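Long-range contacts in CAS6A (Thermus thermophilus, PDB 4C97), which probably acts as a Cas6-family endoribonuclease that processes CRISPR RNA in antiviral defence: residues P76-E84 / R93-G101; R120-T130 / F196-A207. The protein carries 1 engineered substitution. One frame throughout, in Å; residues are numbered along the deposited sequence.

Contact 1 (P76-E84 / R93-G101); sequences PRLYALEGE and RVRAVLQEG
V97 and V94 pack under the turns that lead out of helix 68-79, in a helix-to-strand contact on strand 91-109, the neighbour of edge strand 85-87 in the N-terminal sheet. V97 points at the helix end. Its CG1 lies over one face of the Y79 ring, 4.1 Å from the centroid and 15° off the normal, a CH-pi contact, while CG2 reaches back to L78 O (3.4 Å). Chi1 of -81° puts Y79 CG beside the backbone N, from where the ring crosses V97 and carries OH on to Q99 OE1 at 3.1 Å, the hydroxyl tilted from the amide carbonyl plane. A type I turn from Y79 to E82, overlapped by a type II turn from L81 to E84, reverses the chain. The unit is consistent with the second helix and fourth strand of the first ferredoxin-like domain, as in RAMP proteins, with strand 85-87 inserted. E82, extended beyond CG, slants across V97 and takes V97 N on the anti lone pair of OE2 (2.9 Å, 164°). Beyond it, G83 N bonds to V94 O (2.8 Å) and V94 N to E84 O (2.9 Å). R93, bent at chi3, brings NH1 to G83 O at 2.8 Å, the oxygen lying in the guanidinium plane.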
# COMPACT_ATOMS: atom_id res chain seq x y z
N PRO A 76 -5.34 -18.75 -4.03
CA PRO A 76 -5.29 -20.19 -3.72
C PRO A 76 -3.87 -20.68 -3.52
O PRO A 76 -3.61 -21.54 -2.67
CB PRO A 76 -5.92 -20.85 -4.96
CG PRO A 76 -6.66 -19.78 -5.65
CD PRO A 76 -5.92 -18.51 -5.36
N ARG A 77 -2.94 -20.14 -4.30
CA ARG A 77 -1.55 -20.55 -4.19
C ARG A 77 -0.97 -20.04 -2.86
O ARG A 77 -0.21 -20.74 -2.20
CB ARG A 77 -0.76 -20.03 -5.39
CG ARG A 77 0.70 -20.43 -5.41
CD ARG A 77 0.89 -21.86 -5.91
NE ARG A 77 2.28 -22.29 -5.73
CZ ARG A 77 2.83 -22.55 -4.55
NH1 ARG A 77 2.12 -22.43 -3.44
NH2 ARG A 77 4.10 -22.93 -4.49
N LEU A 78 -1.36 -18.83 -2.45
CA LEU A 78 -0.92 -18.32 -1.16
C LEU A 78 -1.51 -19.16 -0.03
O LEU A 78 -0.80 -19.55 0.89
CB LEU A 78 -1.27 -16.84 -0.98
CG LEU A 78 -0.50 -15.88 -1.89
CD1 LEU A 78 -1.09 -14.48 -1.79
CD2 LEU A 78 0.98 -15.85 -1.56
N TYR A 79 -2.79 -19.50 -0.12
CA TYR A 79 -3.38 -20.34 0.93
C TYR A 79 -2.69 -21.69 1.08
O TYR A 79 -2.59 -22.21 2.18
CB TYR A 79 -4.89 -20.50 0.71
CG TYR A 79 -5.64 -19.31 1.23
CD1 TYR A 79 -5.85 -19.15 2.59
CD2 TYR A 79 -6.10 -18.33 0.37
CE1 TYR A 79 -6.53 -18.05 3.07
CE2 TYR A 79 -6.78 -17.22 0.85
CZ TYR A 79 -6.99 -17.09 2.20
OH TYR A 79 -7.66 -15.99 2.67
N ALA A 80 -2.20 -22.25 -0.02
CA ALA A 80 -1.53 -23.54 0.03
C ALA A 80 -0.19 -23.47 0.76
O ALA A 80 0.42 -24.51 1.02
CB ALA A 80 -1.33 -24.09 -1.37
N LEU A 81 0.27 -22.26 1.08
CA LEU A 81 1.54 -22.10 1.79
C LEU A 81 1.43 -22.42 3.28
O LEU A 81 2.45 -22.61 3.94
CB LEU A 81 2.08 -20.67 1.62
CG LEU A 81 2.43 -20.27 0.19
CD1 LEU A 81 2.77 -18.79 0.13
CD2 LEU A 81 3.57 -21.12 -0.36
N GLU A 82 0.21 -22.45 3.80
CA GLU A 82 -0.02 -22.80 5.20
C GLU A 82 0.65 -24.12 5.57
O GLU A 82 0.44 -25.15 4.93
CB GLU A 82 -1.51 -22.87 5.52
CG GLU A 82 -2.21 -21.52 5.44
CD GLU A 82 -3.51 -21.49 6.22
OE1 GLU A 82 -4.19 -22.53 6.29
OE2 GLU A 82 -3.85 -20.40 6.77
N GLY A 83 1.48 -24.08 6.61
CA GLY A 83 2.22 -25.23 7.07
C GLY A 83 3.60 -25.35 6.45
O GLY A 83 4.44 -26.10 6.95
N GLU A 84 3.85 -24.60 5.38
CA GLU A 84 5.07 -24.76 4.58
C GLU A 84 6.17 -23.77 4.95
O GLU A 84 5.90 -22.68 5.46
CB GLU A 84 4.76 -24.63 3.08
CG GLU A 84 3.82 -25.72 2.54
CD GLU A 84 4.37 -27.12 2.74
OE1 GLU A 84 5.57 -27.33 2.48
OE2 GLU A 84 3.60 -28.01 3.17
N ARG A 93 8.27 -20.51 8.56
CA ARG A 93 7.13 -21.35 8.32
C ARG A 93 5.87 -20.47 8.31
O ARG A 93 5.72 -19.58 9.15
CB ARG A 93 7.05 -22.42 9.41
CG ARG A 93 5.86 -23.33 9.29
CD ARG A 93 5.99 -24.51 10.23
NE ARG A 93 7.32 -25.10 10.17
CZ ARG A 93 7.73 -25.96 9.23
NH1 ARG A 93 6.90 -26.35 8.27
NH2 ARG A 93 8.97 -26.43 9.26
N VAL A 94 5.00 -20.69 7.34
CA VAL A 94 3.79 -19.91 7.23
C VAL A 94 2.72 -20.55 8.10
O VAL A 94 2.22 -21.62 7.79
CB VAL A 94 3.31 -19.82 5.77
CG1 VAL A 94 2.00 -19.07 5.67
CG2 VAL A 94 4.37 -19.13 4.91
N ARG A 95 2.38 -19.87 9.19
CA ARG A 95 1.42 -20.42 10.14
C ARG A 95 -0.00 -20.24 9.66
O ARG A 95 -0.84 -21.13 9.85
CB ARG A 95 1.55 -19.74 11.49
CG ARG A 95 0.47 -20.14 12.47
CD ARG A 95 0.75 -19.54 13.82
NE ARG A 95 2.03 -20.04 14.32
CZ ARG A 95 2.91 -19.32 15.01
NH1 ARG A 95 2.65 -18.04 15.30
NH2 ARG A 95 4.04 -19.87 15.41
N ALA A 96 -0.27 -19.09 9.06
CA ALA A 96 -1.61 -18.78 8.59
C ALA A 96 -1.53 -17.79 7.46
O ALA A 96 -0.62 -16.96 7.40
CB ALA A 96 -2.46 -18.23 9.74
N VAL A 97 -2.50 -17.88 6.56
CA VAL A 97 -2.69 -16.89 5.52
C VAL A 97 -4.04 -16.26 5.77
O VAL A 97 -5.07 -16.93 5.69
CB VAL A 97 -2.63 -17.54 4.13
CG1 VAL A 97 -2.87 -16.50 3.05
CG2 VAL A 97 -1.28 -18.21 3.93
N LEU A 98 -4.03 -14.96 6.07
CA LEU A 98 -5.23 -14.25 6.52
C LEU A 98 -5.72 -13.20 5.53
O LEU A 98 -4.93 -12.43 4.99
CB LEU A 98 -4.93 -13.55 7.85
CG LEU A 98 -4.40 -14.45 8.96
CD1 LEU A 98 -4.12 -13.60 10.19
CD2 LEU A 98 -5.40 -15.55 9.27
N GLN A 99 -7.04 -13.17 5.31
CA GLN A 99 -7.69 -12.10 4.56
C GLN A 99 -8.52 -11.19 5.48
O GLN A 99 -9.11 -10.21 5.04
CB GLN A 99 -8.58 -12.70 3.48
CG GLN A 99 -9.74 -13.51 4.02
CD GLN A 99 -10.68 -13.97 2.93
OE1 GLN A 99 -10.23 -14.41 1.86
NE2 GLN A 99 -11.98 -13.86 3.17
N GLU A 100 -8.56 -11.55 6.76
CA GLU A 100 -9.26 -10.80 7.78
C GLU A 100 -8.62 -11.22 9.09
O GLU A 100 -7.88 -12.20 9.14
CB GLU A 100 -10.76 -11.14 7.78
CG GLU A 100 -11.07 -12.60 8.12
CD GLU A 100 -12.57 -12.92 8.04
OE1 GLU A 100 -13.39 -12.13 8.54
OE2 GLU A 100 -12.91 -13.97 7.46
N GLY A 101 -8.91 -10.49 10.16
CA GLY A 101 -8.41 -10.87 11.46
C GLY A 101 -6.95 -10.52 11.67
O GLY A 101 -6.29 -11.09 12.53

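Contact 2 (R120-T130 / F196-A207); sequences RDLALRFASPT and FVGRVVYHLPRA. With SO4 (sulfate ion), chain D.
F126, V200 and Y202 fill the tight side of an antiparallel pairing between strands 121-127 and 199-203, whose axes run 4.5 Å apart, and F196 joins them from strand 194-197. F196 turns its edge toward the face of F126 in an offset edge-to-face pair, centroids 5.8 Å apart and planes at 80°. With CG beside its own backbone N (chi1 -62°), F126 also sets CE2 against V200 CG2 (3.8 Å) and CZ against Y202 OH (3.7 Å). The L124 side chain crosses that of Y202 at about a right angle, CD1 touching CE2. V147 of helix 144-158 covers this face, and the buried Y202 hydroxyl bonds to P142 O. Paired backbone bonds join L122 to Y202, L124 to V200 and F126 to G198. A beta bulge then shifts the register by two, and pairing resumes at T130 and F196 where both chains have turned a corner.

The other face is more polar and partly solvent-exposed toward its ends, although A123 and V201 still pack in its middle. D121 OD1 takes H203 ND1 at 2.7 Å nearly along its C-O axis, although the carboxylate and imidazole planes stand 46° apart; the same oxygen forms a salt bridge with R178. R199 stretches over A123, its NH2 3.6 Å from A123 CB, and its NE pairs with E241. In one of its two conformers R125 NH2 bonds, tentatively, to sulfate O1 (3.0 Å). The sulfate probably came from the crystallisation liquor, but an anion held by W104, R237 and, in that conformer, R125 hints at a surface that might receive an RNA phosphate.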
# COMPACT_ATOMS: atom_id res chain seq x y z
N ARG A 120 -13.36 16.33 3.61
CA ARG A 120 -12.28 17.22 3.19
C ARG A 120 -10.94 16.84 3.79
O ARG A 120 -9.90 17.26 3.29
CB ARG A 120 -12.61 18.65 3.59
CG ARG A 120 -13.83 19.18 2.90
CD ARG A 120 -14.09 20.62 3.25
NE ARG A 120 -14.74 21.29 2.12
CZ ARG A 120 -16.03 21.58 2.04
NH1 ARG A 120 -16.87 21.28 3.03
NH2 ARG A 120 -16.49 22.19 0.96
N ASP A 121 -10.97 16.02 4.83
CA ASP A 121 -9.76 15.61 5.55
C ASP A 121 -9.38 14.17 5.25
O ASP A 121 -10.25 13.30 5.09
CB ASP A 121 -9.95 15.73 7.05
CG ASP A 121 -10.18 17.14 7.52
OD1 ASP A 121 -9.62 18.08 6.91
OD2 ASP A 121 -10.93 17.30 8.50
N LEU A 122 -8.09 13.91 5.15
CA LEU A 122 -7.60 12.55 5.03
C LEU A 122 -6.34 12.39 5.88
O LEU A 122 -5.31 13.03 5.62
CB LEU A 122 -7.31 12.18 3.57
CG LEU A 122 -6.67 10.79 3.36
CD1 LEU A 122 -7.60 9.67 3.82
CD2 LEU A 122 -6.23 10.61 1.94
N ALA A 123 -6.45 11.57 6.92
CA ALA A 123 -5.31 11.28 7.78
C ALA A 123 -4.69 9.98 7.32
O ALA A 123 -5.35 8.96 7.32
CB ALA A 123 -5.75 11.16 9.22
N LEU A 124 -3.44 10.05 6.91
CA LEU A 124 -2.71 8.86 6.51
C LEU A 124 -1.60 8.57 7.49
O LEU A 124 -0.89 9.48 7.95
CB LEU A 124 -2.10 9.01 5.12
CG LEU A 124 -3.06 9.02 3.95
CD1 LEU A 124 -2.29 9.23 2.67
CD2 LEU A 124 -3.86 7.72 3.91
N ARG A 125 -1.45 7.29 7.79
CA ARG A 125 -0.30 6.81 8.53
C ARG A 125 0.61 6.08 7.58
O ARG A 125 0.21 5.14 6.86
CB ARG A 125 -0.67 5.90 9.70
CG ARG A 125 0.57 5.49 10.51
CD ARG A 125 0.27 4.88 11.85
NE ARG A 125 -0.01 3.45 11.75
CZ ARG A 125 0.93 2.51 11.70
NH1 ARG A 125 2.22 2.81 11.75
NH2 ARG A 125 0.57 1.24 11.61
N PHE A 126 1.85 6.53 7.55
CA PHE A 126 2.90 5.94 6.75
C PHE A 126 3.67 5.02 7.67
O PHE A 126 4.38 5.46 8.59
CB PHE A 126 3.80 7.04 6.17
CG PHE A 126 3.05 7.99 5.26
CD1 PHE A 126 2.90 7.71 3.92
CD2 PHE A 126 2.44 9.14 5.76
CE1 PHE A 126 2.22 8.56 3.09
CE2 PHE A 126 1.76 9.98 4.93
CZ PHE A 126 1.63 9.69 3.60
N ALA A 127 3.47 3.72 7.43
CA ALA A 127 3.89 2.66 8.35
C ALA A 127 5.23 2.04 7.96
O ALA A 127 5.80 1.28 8.74
CB ALA A 127 2.81 1.58 8.44
N SER A 128 5.69 2.30 6.74
CA SER A 128 7.04 1.94 6.35
C SER A 128 7.60 3.10 5.55
O SER A 128 6.84 3.95 5.10
CB SER A 128 7.04 0.65 5.53
OG SER A 128 6.66 0.90 4.21
N PRO A 129 8.92 3.15 5.36
CA PRO A 129 9.47 4.37 4.75
C PRO A 129 8.89 4.64 3.37
O PRO A 129 8.81 3.75 2.53
CB PRO A 129 10.98 4.06 4.69
CG PRO A 129 11.19 3.10 5.83
CD PRO A 129 9.97 2.22 5.79
N THR A 130 8.46 5.88 3.16
CA THR A 130 7.73 6.28 1.97
C THR A 130 8.50 7.36 1.22
O THR A 130 8.95 8.35 1.83
CB THR A 130 6.33 6.79 2.37
OG1 THR A 130 5.61 5.75 3.06
CG2 THR A 130 5.55 7.23 1.16
N PHE A 196 9.82 8.66 4.53
CA PHE A 196 9.03 9.15 5.66
C PHE A 196 8.21 8.06 6.32
O PHE A 196 7.60 7.23 5.64
CB PHE A 196 8.07 10.23 5.17
CG PHE A 196 7.29 10.89 6.29
CD1 PHE A 196 7.86 11.90 7.02
CD2 PHE A 196 5.99 10.51 6.57
CE1 PHE A 196 7.16 12.51 8.03
CE2 PHE A 196 5.28 11.13 7.59
CZ PHE A 196 5.85 12.12 8.30
N VAL A 197 8.18 8.10 7.65
CA VAL A 197 7.30 7.30 8.48
C VAL A 197 6.65 8.23 9.49
O VAL A 197 7.33 9.08 10.09
CB VAL A 197 8.08 6.19 9.22
CG1 VAL A 197 7.21 5.44 10.20
CG2 VAL A 197 8.65 5.20 8.21
N GLY A 198 5.34 8.04 9.70
CA GLY A 198 4.62 8.95 10.58
C GLY A 198 3.19 9.20 10.12
O GLY A 198 2.62 8.38 9.44
N ARG A 199 2.64 10.35 10.50
CA ARG A 199 1.25 10.64 10.23
C ARG A 199 1.12 12.01 9.60
O ARG A 199 1.73 12.99 10.09
CB ARG A 199 0.45 10.60 11.53
CG ARG A 199 -1.02 10.92 11.41
CD ARG A 199 -1.67 10.72 12.78
NE ARG A 199 -3.13 10.78 12.75
CZ ARG A 199 -3.83 11.90 12.77
NH1 ARG A 199 -3.20 13.07 12.80
NH2 ARG A 199 -5.15 11.86 12.75
N VAL A 200 0.34 12.09 8.53
CA VAL A 200 0.05 13.39 7.92
C VAL A 200 -1.46 13.52 7.75
O VAL A 200 -2.12 12.58 7.33
CB VAL A 200 0.74 13.53 6.54
CG1 VAL A 200 0.47 14.92 5.98
CG2 VAL A 200 2.24 13.28 6.65
N VAL A 201 -2.01 14.69 8.10
CA VAL A 201 -3.41 14.97 7.81
C VAL A 201 -3.49 15.98 6.67
O VAL A 201 -3.05 17.12 6.79
CB VAL A 201 -4.16 15.46 9.04
CG1 VAL A 201 -5.64 15.64 8.72
CG2 VAL A 201 -3.98 14.49 10.21
N TYR A 202 -4.08 15.53 5.57
CA TYR A 202 -4.34 16.31 4.37
C TYR A 202 -5.72 16.92 4.44
O TYR A 202 -6.63 16.35 5.03
CB TYR A 202 -4.22 15.43 3.11
CG TYR A 202 -2.84 14.82 3.02
CD1 TYR A 202 -1.78 15.53 2.47
CD2 TYR A 202 -2.59 13.56 3.54
CE1 TYR A 202 -0.52 15.00 2.43
CE2 TYR A 202 -1.32 13.00 3.50
CZ TYR A 202 -0.29 13.74 2.94
OH TYR A 202 0.98 13.24 2.91
N HIS A 203 -5.86 18.10 3.84
CA HIS A 203 -7.12 18.80 3.87
C HIS A 203 -7.32 19.49 2.54
O HIS A 203 -6.42 20.20 2.07
CB HIS A 203 -7.11 19.82 4.99
CG HIS A 203 -8.29 20.72 4.96
ND1 HIS A 203 -9.55 20.28 5.29
CD2 HIS A 203 -8.41 22.02 4.63
CE1 HIS A 203 -10.40 21.29 5.18
NE2 HIS A 203 -9.73 22.35 4.77
N LEU A 204 -8.49 19.30 1.95
CA LEU A 204 -8.85 19.92 0.68
C LEU A 204 -9.88 21.03 0.91
O LEU A 204 -11.07 20.75 1.12
CB LEU A 204 -9.41 18.87 -0.28
CG LEU A 204 -9.86 19.40 -1.65
CD1 LEU A 204 -8.80 20.26 -2.30
CD2 LEU A 204 -10.24 18.24 -2.57
N PRO A 205 -9.43 22.29 0.87
CA PRO A 205 -10.35 23.40 1.08
C PRO A 205 -11.43 23.42 0.03
O PRO A 205 -11.15 23.20 -1.16
CB PRO A 205 -9.46 24.64 0.93
CG PRO A 205 -8.08 24.15 1.17
CD PRO A 205 -8.05 22.75 0.67
N ARG A 206 -12.63 23.75 0.47
CA ARG A 206 -13.82 23.89 -0.36
C ARG A 206 -14.04 22.73 -1.31
O ARG A 206 -14.50 22.92 -2.43
CB ARG A 206 -13.76 25.20 -1.17
CG ARG A 206 -13.55 26.45 -0.32
CD ARG A 206 -14.83 26.93 0.41
NE ARG A 206 -15.90 27.44 -0.46
CZ ARG A 206 -17.05 26.81 -0.73
NH1 ARG A 206 -17.31 25.61 -0.22
NH2 ARG A 206 -17.95 27.39 -1.52
N ALA A 207 -13.71 21.52 -0.86
CA ALA A 207 -13.97 20.35 -1.69
C ALA A 207 -15.44 20.26 -2.06
O ALA A 207 -16.32 20.40 -1.21
CB ALA A 207 -13.56 19.07 -0.96
S SO4 D . 2.99 -1.62 12.01
O1 SO4 D . 1.78 -1.51 11.21
O2 SO4 D . 3.48 -0.26 12.26
O3 SO4 D . 2.68 -2.26 13.28
O4 SO4 D . 4.06 -2.37 11.37

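Contact 1 closes before contact 2 opens, and the two lie on opposite sides of the chain's centre, their own centres about 31 Å apart and their nearest atoms about 14 Å apart. They belong to different antiparallel sheets: 93-101 is part of strand 91-109 in the N-terminal sheet, whereas 121-127 and 199-203 are neighbours in the second. Strand 91-109, helix 110-113 and the loop after it carry the chain from one sheet to the other, consistent with the paired ferredoxin-like domains of Cas6 proteins. A sulfate, probably from the crystallisation liquor, lies where W104, further along strand 91-109, and one conformer of R125 of contact 2 come together.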